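Local coordinates for prohead core protein protease (Enterobacteria phage T4, PDB 5JBL) that acts as a serine protease of the prohead inner core, activated by autocatalytic cleavage after prohead assembly, and processes many prohead proteins, at residues Lys73-Ala84 with Gly172-Leu182. The protein carries 3 engineered substitutions. Residues are numbered along the deposited sequence; the frame is centred on the assembly and turned at random.
Sequences KRLYPKRILEKA and GYRIVNEGFKL
Tyr-76 meets Val-176 with a ring face and Phe-180 with a ring edge at the tightly packed centre of this contact. Val-176 CG2 sits almost exactly over the middle of the tyrosine ring, 3.6 Å from its centroid and 4° off the ring normal, a CH-pi contact. The same ring turns its CE2 edge onto one face of Phe-180, a T-shaped stack with planes at 82°. Phe-180 CG lies anti to the backbone N (chi1 171°), which turns its ring toward helix 78-84, where Ala-84 CB comes within 3.6 Å of Phe-180 CD1. Ile-80 adds to the apolar packing: its CG2 lies 3.8 Å from Phe-180 CB, while CD1 lies against Val-176 O and Glu-178 N at the start of the type II turn Asn-177 to Phe-180. Water 1 donates to both Ile-80 O and Phe-180 O, tying helix to turn. Toward Lys-73 a short parallel pairing is firm, carried by Arg-174 N to Lys-73 O, Leu-75 N to Arg-174 O and the nearly straight Val-176 N to Leu-75 O (3.0 Å). The loose side is the rim at exposed Gly-172, Glu-178 and Lys-73, whose CB lies 3.6 Å from Arg-174 NH2 but whose amine leads away. Arg-74 NH1 forms a salt bridge and Tyr-76 OH a hydrogen bond with Glu-28, part of the inferred autolytic cleavage site. Strand 174-176 thus runs between strands 74-75 and 157-168, while Leu-26 of strand 24-29 touches Arg-74, Tyr-76 and Phe-180, and Leu-81 of helix 78-93 meets Trp-124 of strand 115-125.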
loop_
_atom_site.group_PDB
_atom_site.type_symbol
_atom_site.label_atom_id
_atom_site.label_comp_id
_atom_site.label_asym_id
_atom_site.label_seq_id
_atom_site.Cartn_x
_atom_site.Cartn_y
_atom_site.Cartn_z
ATOM N N LYS C 73 -16.633 12.052 -28.473
ATOM C CA LYS C 73 -17.099 12.198 -29.855
ATOM C C LYS C 73 -17.485 10.847 -30.460
ATOM O O LYS C 73 -17.254 10.582 -31.644
ATOM C CB LYS C 73 -16.063 12.909 -30.729
ATOM C CG LYS C 73 -15.644 14.264 -30.202
ATOM C CD LYS C 73 -16.818 15.220 -30.202
ATOM C CE LYS C 73 -16.399 16.629 -29.778
ATOM N NZ LYS C 73 -15.985 16.683 -28.339
ATOM N N ARG C 74 -18.105 9.995 -29.647
ATOM C CA ARG C 74 -18.591 8.693 -30.081
ATOM C C ARG C 74 -20.079 8.573 -29.798
ATOM O O ARG C 74 -20.563 9.047 -28.768
ATOM C CB ARG C 74 -17.847 7.562 -29.361
ATOM C CG ARG C 74 -16.390 7.517 -29.694
ATOM C CD ARG C 74 -15.664 6.651 -28.707
ATOM N NE ARG C 74 -14.233 6.666 -28.966
ATOM C CZ ARG C 74 -13.323 6.174 -28.136
ATOM N NH1 ARG C 74 -13.703 5.633 -26.985
ATOM N NH2 ARG C 74 -12.037 6.218 -28.467
ATOM N N LEU C 75 -20.794 7.914 -30.700
ATOM C CA LEU C 75 -22.219 7.679 -30.543
ATOM C C LEU C 75 -22.454 6.178 -30.517
ATOM O O LEU C 75 -21.983 5.460 -31.409
ATOM C CB LEU C 75 -23.010 8.331 -31.689
ATOM C CG LEU C 75 -24.542 8.247 -31.655
ATOM C CD1 LEU C 75 -25.136 9.484 -32.300
ATOM C CD2 LEU C 75 -25.071 7.002 -32.361
ATOM N N TYR C 76 -23.208 5.710 -29.508
ATOM C CA TYR C 76 -23.579 4.307 -29.412
ATOM C C TYR C 76 -25.002 4.131 -29.927
ATOM O O TYR C 76 -25.941 4.599 -29.273
ATOM C CB TYR C 76 -23.472 3.818 -27.966
ATOM C CG TYR C 76 -22.055 3.634 -27.484
ATOM C CD1 TYR C 76 -21.231 4.728 -27.245
ATOM C CD2 TYR C 76 -21.539 2.364 -27.273
ATOM C CE1 TYR C 76 -19.925 4.559 -26.820
ATOM C CE2 TYR C 76 -20.252 2.186 -26.847
ATOM C CZ TYR C 76 -19.451 3.277 -26.615
ATOM O OH TYR C 76 -18.165 3.054 -26.195
ATOM N N PRO C 77 -25.221 3.488 -31.074
ATOM C CA PRO C 77 -26.601 3.274 -31.544
ATOM C C PRO C 77 -27.399 2.426 -30.561
ATOM O O PRO C 77 -26.857 1.533 -29.900
ATOM C CB PRO C 77 -26.412 2.557 -32.890
ATOM C CG PRO C 77 -25.023 2.974 -33.352
ATOM C CD PRO C 77 -24.218 3.063 -32.068
ATOM N N LYS C 78 -28.710 2.703 -30.472
ATOM C CA LYS C 78 -29.498 2.114 -29.388
ATOM C C LYS C 78 -29.541 0.591 -29.474
ATOM O O LYS C 78 -29.402 -0.099 -28.454
ATOM C CB LYS C 78 -30.920 2.672 -29.370
ATOM C CG LYS C 78 -31.662 2.189 -28.123
ATOM C CD LYS C 78 -32.933 2.947 -27.825
ATOM C CE LYS C 78 -33.472 2.561 -26.455
ATOM N NZ LYS C 78 -34.873 3.026 -26.272
ATOM N N ARG C 79 -29.738 0.050 -30.675
ATOM C CA ARG C 79 -29.816 -1.400 -30.835
ATOM C C ARG C 79 -28.515 -2.072 -30.401
ATOM O O ARG C 79 -28.531 -3.152 -29.793
ATOM C CB ARG C 79 -30.156 -1.728 -32.292
ATOM C CG ARG C 79 -30.425 -3.186 -32.623
ATOM C CD ARG C 79 -30.942 -3.311 -34.064
ATOM N NE ARG C 79 -30.793 -4.663 -34.598
ATOM C CZ ARG C 79 -31.113 -5.019 -35.839
ATOM N NH1 ARG C 79 -31.607 -4.124 -36.687
ATOM N NH2 ARG C 79 -30.939 -6.273 -36.235
ATOM N N ILE C 80 -27.381 -1.433 -30.684
ATOM C CA ILE C 80 -26.089 -2.026 -30.350
ATOM C C ILE C 80 -25.849 -1.996 -28.849
ATOM O O ILE C 80 -25.365 -2.977 -28.264
ATOM C CB ILE C 80 -24.973 -1.300 -31.124
ATOM C CG1 ILE C 80 -25.138 -1.587 -32.622
ATOM C CG2 ILE C 80 -23.590 -1.672 -30.585
ATOM C CD1 ILE C 80 -24.242 -0.794 -33.529
ATOM N N LEU C 81 -26.175 -0.876 -28.197
ATOM C CA LEU C 81 -25.976 -0.801 -26.752
ATOM C C LEU C 81 -26.989 -1.656 -26.004
ATOM O O LEU C 81 -26.680 -2.166 -24.919
ATOM C CB LEU C 81 -26.057 0.644 -26.261
ATOM C CG LEU C 81 -25.514 0.928 -24.861
ATOM C CD1 LEU C 81 -24.031 0.534 -24.684
ATOM C CD2 LEU C 81 -25.741 2.368 -24.508
ATOM N N GLU C 82 -28.202 -1.801 -26.548
ATOM C CA GLU C 82 -29.183 -2.692 -25.934
ATOM C C GLU C 82 -28.657 -4.117 -25.869
ATOM O O GLU C 82 -28.788 -4.791 -24.840
ATOM C CB GLU C 82 -30.491 -2.658 -26.718
ATOM C CG GLU C 82 -31.401 -1.540 -26.325
ATOM C CD GLU C 82 -32.635 -1.502 -27.189
ATOM O OE1 GLU C 82 -32.631 -2.172 -28.238
ATOM O OE2 GLU C 82 -33.593 -0.791 -26.830
ATOM N N LYS C 83 -28.047 -4.579 -26.963
ATOM C CA LYS C 83 -27.492 -5.921 -27.017
ATOM C C LYS C 83 -26.320 -6.066 -26.053
ATOM O O LYS C 83 -26.214 -7.071 -25.341
ATOM C CB LYS C 83 -27.066 -6.222 -28.458
ATOM C CG LYS C 83 -26.320 -7.514 -28.668
ATOM C CD LYS C 83 -27.188 -8.700 -28.320
ATOM C CE LYS C 83 -26.452 -10.008 -28.537
ATOM N NZ LYS C 83 -27.205 -11.166 -27.972
ATOM N N ALA C 84 -25.438 -5.064 -26.007
ATOM C CA ALA C 84 -24.272 -5.125 -25.133
ATOM C C ALA C 84 -24.669 -5.097 -23.665
ATOM O O ALA C 84 -24.045 -5.774 -22.835
ATOM C CB ALA C 84 -23.322 -3.964 -25.457
ATOM N N GLY C 172 -17.298 15.033 -37.580
ATOM C CA GLY C 172 -16.728 15.292 -36.281
ATOM C C GLY C 172 -17.026 14.261 -35.226
ATOM O O GLY C 172 -16.769 14.526 -34.045
ATOM N N TYR C 173 -17.585 13.105 -35.590
ATOM C CA TYR C 173 -17.780 12.061 -34.589
ATOM C C TYR C 173 -17.713 10.683 -35.241
ATOM O O TYR C 173 -17.673 10.539 -36.466
ATOM C CB TYR C 173 -19.095 12.250 -33.796
ATOM C CG TYR C 173 -20.392 12.018 -34.555
ATOM C CD1 TYR C 173 -21.051 10.793 -34.488
ATOM C CD2 TYR C 173 -20.977 13.036 -35.297
ATOM C CE1 TYR C 173 -22.241 10.581 -35.162
ATOM C CE2 TYR C 173 -22.171 12.837 -35.975
ATOM C CZ TYR C 173 -22.796 11.604 -35.903
ATOM O OH TYR C 173 -23.977 11.396 -36.569
ATOM N N ARG C 174 -17.630 9.673 -34.384
ATOM C CA ARG C 174 -17.545 8.274 -34.764
ATOM C C ARG C 174 -18.768 7.523 -34.262
ATOM O O ARG C 174 -19.343 7.863 -33.228
ATOM C CB ARG C 174 -16.263 7.629 -34.213
ATOM C CG ARG C 174 -15.033 7.730 -35.117
ATOM C CD ARG C 174 -14.573 9.129 -35.439
ATOM N NE ARG C 174 -14.209 9.942 -34.285
ATOM C CZ ARG C 174 -13.988 11.251 -34.360
ATOM N NH1 ARG C 174 -14.111 11.871 -35.530
ATOM N NH2 ARG C 174 -13.663 11.937 -33.275
ATOM N N ILE C 175 -19.172 6.503 -35.014
ATOM C CA ILE C 175 -20.282 5.633 -34.635
ATOM C C ILE C 175 -19.703 4.283 -34.239
ATOM O O ILE C 175 -18.850 3.736 -34.949
ATOM C CB ILE C 175 -21.293 5.476 -35.782
ATOM C CG1 ILE C 175 -21.886 6.837 -36.164
ATOM C CG2 ILE C 175 -22.404 4.506 -35.388
ATOM C CD1 ILE C 175 -22.793 6.789 -37.389
ATOM N N VAL C 176 -20.176 3.739 -33.120
ATOM C CA VAL C 176 -19.727 2.423 -32.678
ATOM C C VAL C 176 -20.343 1.362 -33.579
ATOM O O VAL C 176 -21.542 1.406 -33.884
ATOM C CB VAL C 176 -20.090 2.212 -31.203
ATOM C CG1 VAL C 176 -19.658 0.839 -30.717
ATOM C CG2 VAL C 176 -19.431 3.297 -30.353
ATOM N N ASN C 177 -19.522 0.410 -34.021
ATOM C CA ASN C 177 -19.976 -0.595 -34.968
ATOM C C ASN C 177 -20.693 -1.737 -34.256
ATOM O O ASN C 177 -20.594 -1.918 -33.039
ATOM C CB ASN C 177 -18.801 -1.136 -35.785
ATOM C CG ASN C 177 -18.235 -0.100 -36.747
ATOM O OD1 ASN C 177 -18.971 0.705 -37.310
ATOM N ND2 ASN C 177 -16.923 -0.110 -36.925
ATOM N N GLU C 178 -21.436 -2.508 -35.045
ATOM C CA GLU C 178 -22.119 -3.679 -34.522
ATOM C C GLU C 178 -21.115 -4.620 -33.869
ATOM O O GLU C 178 -19.976 -4.757 -34.323
ATOM C CB GLU C 178 -22.885 -4.377 -35.662
ATOM C CG GLU C 178 -23.891 -5.420 -35.223
ATOM C CD GLU C 178 -24.597 -6.087 -36.399
ATOM O OE1 GLU C 178 -24.443 -5.605 -37.543
ATOM O OE2 GLU C 178 -25.315 -7.086 -36.180
ATOM N N GLY C 179 -21.533 -5.258 -32.785
ATOM C CA GLY C 179 -20.668 -6.177 -32.085
ATOM C C GLY C 179 -19.978 -5.616 -30.865
ATOM O O GLY C 179 -19.171 -6.331 -30.258
ATOM N N PHE C 180 -20.242 -4.356 -30.502
ATOM C CA PHE C 180 -19.660 -3.790 -29.298
ATOM C C PHE C 180 -19.953 -4.680 -28.103
ATOM O O PHE C 180 -21.067 -5.182 -27.942
ATOM C CB PHE C 180 -20.216 -2.389 -29.026
ATOM C CG PHE C 180 -19.823 -1.844 -27.681
ATOM C CD1 PHE C 180 -20.727 -1.826 -26.632
ATOM C CD2 PHE C 180 -18.536 -1.381 -27.460
ATOM C CE1 PHE C 180 -20.366 -1.338 -25.400
ATOM C CE2 PHE C 180 -18.159 -0.885 -26.231
ATOM C CZ PHE C 180 -19.073 -0.862 -25.191
ATOM N N LYS C 181 -18.948 -4.869 -27.258
ATOM C CA LYS C 181 -19.084 -5.697 -26.072
ATOM C C LYS C 181 -18.754 -4.850 -24.851
ATOM O O LYS C 181 -17.696 -4.217 -24.795
ATOM C CB LYS C 181 -18.178 -6.928 -26.151
ATOM C CG LYS C 181 -18.141 -7.735 -24.861
ATOM C CD LYS C 181 -17.271 -8.974 -24.995
ATOM C CE LYS C 181 -17.470 -9.924 -23.822
ATOM N NZ LYS C 181 -16.359 -10.912 -23.728
ATOM N N LEU C 182 -19.668 -4.813 -23.890
ATOM C CA LEU C 182 -19.460 -4.066 -22.659
ATOM C C LEU C 182 -18.740 -4.970 -21.660
ATOM O O LEU C 182 -19.248 -6.036 -21.319
ATOM C CB LEU C 182 -20.807 -3.599 -22.098
ATOM C CG LEU C 182 -20.756 -2.726 -20.837
ATOM C CD1 LEU C 182 -20.022 -1.428 -21.156
ATOM C CD2 LEU C 182 -22.164 -2.435 -20.354
HETATM O O HOH W 1 -23.645 -4.799 -29.050
HETATM O O HOH W 2 -21.621 -6.863 -23.727
#